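Local coordinates for protein post-proline cleaving enzyme (Rickettsia typhi, PDB 4HVT) that probably acts as a serine-type oligopeptidase of the prolyl oligopeptidase family, cleaving peptides on the carboxyl side of proline, at residues I198-V203 with E225-A230. Numbering follows the deposited sequence. Where two conformers were deposited one is given.
Sequences IIFNLV and ESIEKA. With EDO (1,2-ethanediol), chain B.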
loop_
_atom_site.group_PDB
_atom_site.type_symbol
_atom_site.label_atom_id
_atom_site.label_comp_id
_atom_site.label_asym_id
_atom_site.label_seq_id
_atom_site.Cartn_x
_atom_site.Cartn_y
_atom_site.Cartn_z
ATOM N N ILE A 198 -4.053 15.134 22.657
ATOM C CA ILE A 198 -3.567 14.228 21.601
ATOM C C ILE A 198 -2.046 14.106 21.634
ATOM O O ILE A 198 -1.324 14.965 22.199
ATOM C CB ILE A 198 -4.049 14.683 20.170
ATOM C CG1 ILE A 198 -3.424 16.030 19.775
ATOM C CG2 ILE A 198 -5.573 14.790 20.145
ATOM C CD1 ILE A 198 -3.559 16.441 18.312
ATOM N N ILE A 199 -1.552 13.042 21.025
ATOM C CA ILE A 199 -0.134 12.910 20.766
ATOM C C ILE A 199 0.059 12.738 19.252
ATOM O O ILE A 199 -0.724 12.108 18.562
ATOM C CB ILE A 199 0.456 11.730 21.590
ATOM C CG1 ILE A 199 1.950 11.630 21.383
ATOM C CG2 ILE A 199 -0.188 10.387 21.257
ATOM C CD1 ILE A 199 2.577 10.627 22.329
ATOM N N PHE A 200 1.122 13.290 18.700
ATOM C CA PHE A 200 1.350 13.172 17.261
ATOM C C PHE A 200 2.793 13.458 16.878
ATOM O O PHE A 200 3.515 14.109 17.635
ATOM C CB PHE A 200 0.348 13.994 16.442
ATOM C CG PHE A 200 0.407 15.484 16.564
ATOM C CD1 PHE A 200 0.260 16.169 17.784
ATOM C CD2 PHE A 200 0.460 16.265 15.399
ATOM C CE1 PHE A 200 0.276 17.576 17.861
ATOM C CE2 PHE A 200 0.389 17.655 15.462
ATOM C CZ PHE A 200 0.353 18.319 16.676
ATOM N N ASN A 201 3.152 12.991 15.668
ATOM C CA ASN A 201 4.471 13.176 15.074
ATOM C C ASN A 201 4.462 14.480 14.275
ATOM O O ASN A 201 4.403 14.482 13.044
ATOM C CB ASN A 201 4.910 11.933 14.283
ATOM C CG ASN A 201 3.926 11.493 13.213
ATOM O OD1 ASN A 201 2.706 11.555 13.407
ATOM N ND2 ASN A 201 4.467 11.065 12.080
ATOM N N LEU A 202 4.521 15.582 15.039
ATOM C CA LEU A 202 4.461 16.966 14.615
ATOM C C LEU A 202 5.821 17.517 14.165
ATOM O O LEU A 202 6.813 17.434 14.896
ATOM C CB LEU A 202 3.949 17.858 15.776
ATOM C CG LEU A 202 4.039 19.369 15.594
ATOM C CD1 LEU A 202 3.219 19.903 14.469
ATOM C CD2 LEU A 202 3.592 20.062 16.871
ATOM N N VAL A 203 5.856 18.167 13.003
ATOM C CA VAL A 203 7.039 18.933 12.582
ATOM C C VAL A 203 6.783 20.375 12.945
ATOM O O VAL A 203 6.148 21.125 12.197
ATOM C CB VAL A 203 7.306 18.779 11.078
ATOM C CG1 VAL A 203 8.569 19.525 10.660
ATOM C CG2 VAL A 203 7.458 17.305 10.736
ATOM N N GLU A 225 -4.695 25.215 24.208
ATOM C CA GLU A 225 -3.335 25.782 24.183
ATOM C C GLU A 225 -2.807 25.939 22.771
ATOM O O GLU A 225 -3.063 25.121 21.922
ATOM C CB GLU A 225 -2.367 24.896 24.933
ATOM C CG GLU A 225 -2.739 24.734 26.400
ATOM C CD GLU A 225 -1.693 23.994 27.233
ATOM O OE1 GLU A 225 -0.598 23.568 26.704
ATOM O OE2 GLU A 225 -2.032 23.831 28.442
ATOM N N SER A 226 -2.044 27.011 22.541
ATOM C CA SER A 226 -1.363 27.195 21.264
ATOM C C SER A 226 -0.424 26.026 21.008
ATOM O O SER A 226 0.128 25.451 21.938
ATOM C CB SER A 226 -0.549 28.501 21.281
ATOM O OG SER A 226 0.072 28.703 20.025
ATOM N N ILE A 227 -0.186 25.704 19.741
ATOM C CA ILE A 227 0.686 24.594 19.362
ATOM C C ILE A 227 2.132 24.869 19.770
ATOM O O ILE A 227 2.909 23.953 20.021
ATOM C CB ILE A 227 0.608 24.278 17.853
ATOM C CG1 ILE A 227 1.036 22.852 17.574
ATOM C CG2 ILE A 227 1.574 25.179 17.079
ATOM C CD1 ILE A 227 0.665 22.405 16.187
ATOM N N GLU A 228 2.472 26.132 19.915
ATOM C CA GLU A 228 3.748 26.532 20.498
ATOM C C GLU A 228 3.965 26.119 21.913
ATOM O O GLU A 228 5.131 26.110 22.371
ATOM C CB GLU A 228 3.925 28.065 20.419
ATOM C CG GLU A 228 4.106 28.507 18.980
ATOM C CD GLU A 228 2.807 28.767 18.213
ATOM O OE1 GLU A 228 1.733 28.522 18.828
ATOM O OE2 GLU A 228 2.874 29.321 17.060
ATOM N N LYS A 229 2.891 25.801 22.612
ATOM C CA LYS A 229 2.963 25.306 23.966
ATOM C C LYS A 229 3.033 23.785 24.085
ATOM O O LYS A 229 3.221 23.231 25.191
ATOM C CB LYS A 229 1.798 25.881 24.755
ATOM C CG LYS A 229 1.919 27.396 24.934
ATOM C CD LYS A 229 0.921 27.900 25.983
ATOM C CE LYS A 229 1.211 29.332 26.364
ATOM N NZ LYS A 229 -0.038 30.059 26.734
ATOM N N ALA A 230 2.892 23.086 22.966
ATOM C CA ALA A 230 2.902 21.630 22.996
ATOM C C ALA A 230 4.246 21.134 23.450
ATOM O O ALA A 230 5.279 21.701 23.092
ATOM C CB ALA A 230 2.536 21.054 21.636
HETATM C C1 EDO B . -7.129 22.689 20.269
HETATM O O1 EDO B . -7.960 23.332 21.260
HETATM C C2 EDO B . -5.672 22.793 20.725
HETATM O O2 EDO B . -5.326 24.184 20.633
#
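The CD1 methyl of Ile227 meets the ends of two side chains, the aromatic ring of Phe200 and the isobutyl group of Leu202. With Leu202 the meeting is tip to tip: the Leu202 CD2 methyl lies 3.8 Å from Ile227 CD1 and is equally near Ile227 CG1, while Leu202 CD1 adds a second, slightly longer approach. Leu202 and Ile227 both point toward the opposite segment, and Ile227 is extended, with CG1 anti to the backbone N (chi1 -157°) and CD1 continuing the line. Phe200 runs at about a right angle to Ile227 and offers its edge, not a face; its CZ is 4.1 Å from Ile227 CD1, which sits close to the ring plane. One face of this ring is covered near its rim by Leu202 CB, 3.5 Å above the plane, so that Leu202 packs against both partners.

Asn201, the centre of an inverse gamma turn, carries the chain from Phe200 to Leu202 just past the end of strand 197-200. On the other side, Ile227 opens a short 3-10 segment in the connection between strands 217-222 and 231-235, and Trp221 of strand 217-222 also touches the Ile227 side chain. The contact thus joins this connection to the end of an inner strand and the turn that follows it, within one four-stranded antiparallel sheet, as in a propeller blade. Phe158 meets the Phe200 ring edge-to-face. Across the two segments the cohesion is purely apolar, resting on dispersion and burial of methyl and ring carbons.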